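Local coordinates for protein type IV pilin structural subunit (Pseudomonas aeruginosa, PDB 3JYZ) that forms the structural subunit of type IV pili, surface filaments probably used in adhesion and twitching motility, at residues A[45-48]-A[52-55]. Residues are numbered along the deposited sequence; the frame is centred on the assembly and turned at random.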
ATOM      1  N   GLN A  45     -14.277  -2.665   5.188  1.00 10.53           N
ATOM      2  CA  GLN A  45     -15.578  -2.236   5.704  1.00 11.87           C
ATOM      3  C   GLN A  45     -15.482  -0.970   6.533  1.00 10.96           C
ATOM      4  O   GLN A  45     -16.464  -0.252   6.691  1.00 11.73           O
ATOM      5  CB  GLN A  45     -16.246  -3.365   6.498  1.00 16.54           C
ATOM      6  CG  GLN A  45     -16.465  -4.562   5.610  1.00 22.82           C
ATOM      7  CD  GLN A  45     -17.423  -5.595   6.154  1.00 27.19           C
ATOM      8  OE1 GLN A  45     -18.227  -6.156   5.399  1.00 28.72           O
ATOM      9  NE2 GLN A  45     -17.333  -5.877   7.451  1.00 27.77           N
ATOM     10  N   GLN A  46     -14.286  -0.710   7.028  1.00  9.71           N
ATOM     11  CA  GLN A  46     -14.014   0.479   7.842  1.00  9.18           C
ATOM     12  C   GLN A  46     -14.289   1.758   7.094  1.00  8.86           C
ATOM     13  O   GLN A  46     -14.284   1.745   5.930  1.00  9.68           O
ATOM     14  CB  GLN A  46     -12.555   0.458   8.325  1.00  9.46           C
ATOM     15  CG  GLN A  46     -12.212  -0.747   9.186  1.00 10.20           C
ATOM     16  CD  GLN A  46     -10.759  -0.863   9.519  1.00 11.41           C
ATOM     17  OE1 GLN A  46     -10.393  -1.676  10.297  1.00 13.53           O
ATOM     18  NE2 GLN A  46      -9.950  -0.037   8.929  1.00 10.14           N
ATOM     19  N   SER A  47     -14.520   2.842   7.838  0.50  8.40           N
ATOM     20  CA  SER A  47     -14.565   4.181   7.252  0.50  8.86           C
ATOM     21  C   SER A  47     -15.508   4.245   6.058  0.50  8.64           C
ATOM     22  O   SER A  47     -15.148   4.746   4.990  0.50  9.05           O
ATOM     23  CB  SER A  47     -13.157   4.628   6.842  0.50 10.47           C
ATOM     24  OG  SER A  47     -13.095   6.041   6.757  0.50 12.30           O
ATOM     25  N   ASN A  48     -16.720   3.738   6.255  1.00  8.27           N
ATOM     26  CA  ASN A  48     -17.755   3.788   5.220  1.00  8.27           C
ATOM     27  C   ASN A  48     -17.315   3.082   3.950  1.00  8.60           C
ATOM     28  O   ASN A  48     -17.517   3.569   2.837  1.00  8.90           O
ATOM     29  CB  ASN A  48     -18.170   5.233   4.946  1.00  9.98           C
ATOM     30  CG  ASN A  48     -18.734   5.914   6.181  1.00 11.56           C
ATOM     31  OD1 ASN A  48     -18.262   6.983   6.583  1.00 13.98           O
ATOM     32  ND2 ASN A  48     -19.717   5.283   6.807  1.00 10.01           N
ATOM     33  N   ALA A  52      -9.825   3.626   5.247  1.00  8.07           N
ATOM     34  CA  ALA A  52      -9.376   4.715   6.102  1.00  8.80           C
ATOM     35  C   ALA A  52      -9.437   5.985   5.283  1.00  9.40           C
ATOM     36  O   ALA A  52      -9.377   5.942   4.056  1.00 10.11           O
ATOM     37  CB  ALA A  52      -7.949   4.460   6.594  1.00  9.23           C
ATOM     38  N   SER A  53      -9.561   7.124   5.955  1.00 10.20           N
ATOM     39  CA  SER A  53      -9.632   8.385   5.240  1.00 11.45           C
ATOM     40  C   SER A  53      -9.252   9.542   6.158  1.00 11.92           C
ATOM     41  O   SER A  53      -9.163   9.380   7.378  1.00 13.46           O
ATOM     42  CB  SER A  53     -11.038   8.591   4.694  1.00 14.30           C
ATOM     43  OG  SER A  53     -11.937   8.787   5.763  1.00 16.08           O
ATOM     44  N   SER A  54      -9.029  10.703   5.556  1.00 11.21           N
ATOM     45  CA  SER A  54      -8.622  11.889   6.294  1.00 11.77           C
ATOM     46  C   SER A  54      -8.835  13.075   5.379  1.00 13.44           C
ATOM     47  O   SER A  54      -9.349  12.928   4.280  1.00 13.15           O
ATOM     48  CB  SER A  54      -7.144  11.790   6.668  1.00 12.74           C
ATOM     49  OG  SER A  54      -6.337  11.890   5.509  1.00 13.73           O
ATOM     50  N   LYS A  55      -8.381  14.232   5.768  1.00 14.20           N
ATOM     51  CA  LYS A  55      -8.482  15.358   4.885  1.00 15.68           C
ATOM     52  C   LYS A  55      -7.745  15.144   3.566  1.00 15.47           C
ATOM     53  O   LYS A  55      -8.184  15.542   2.606  1.00 15.87           O
ATOM     54  CB  LYS A  55      -7.941  16.657   5.558  1.00 16.66           C
ATOM     55  CG  LYS A  55      -7.976  17.841   4.654  1.00 17.79           C
ATOM     56  CD  LYS A  55      -7.540  19.110   5.390  1.00 19.18           C
ATOM     57  CE  LYS A  55      -7.365  20.262   4.423  1.00 21.19           C
ATOM     58  NZ  LYS A  55      -7.289  21.573   5.072  1.00 22.66           N
TER
HETATM   59  O   HOH W   1     -12.244   7.779   8.281  1.00 25.48           O
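Ser47 and Ser53 turn their side chains toward one another across a short excursion of the chain, bringing Ser47 OG to 3.1 Å from Ser53 OG. A single water lies beside the oxygen pair and tentatively bridges it. Its bond to Ser53 OG is 2.7 Å long, but the 2.5 Å separation from Ser47 OG is too short to be taken at face value, and that leg is doubtful. Ser47 was modelled in two conformers, and this bridge belongs to the one described here, with OG anti to the backbone N (chi1 -158°). Next to this polar edge Ser47 CB is in van der Waals contact with the backbone of Ala52, 3.8 Å from Ala52 N and 3.9 Å from Ala52 CA.

Behind this first shell, the backbone sets the approach. Helix 33-49 loses its regular bonding at Ser47 and Asn48, both of which have positive phi, and the residues between carry the chain across to the extended run 52-55, which continues in roughly the direction of 45-48. Gln46 NE2 hydrogen-bonds to Gly51 O, tying the helix side to the residue just before Ala52, while the Gln46 side chain packs on Met24 of helix 4-28. Ala52 directs its methyl away from 45-48 and rests on Leu17 of that same long helix. Farther along, Ser54 OG accepts from the N-H groups of Tyr56 and Val57, where the chain enters strand 57-62. The contact thus lies where helix 33-49 gives way to the loop before that strand, within the alpha-beta loop of type IV pilins. It illustrates how a local surface turn can combine modest van der Waals contact with two hydroxyls able to share a water, the Ser47 side perhaps only partly occupied in this arrangement.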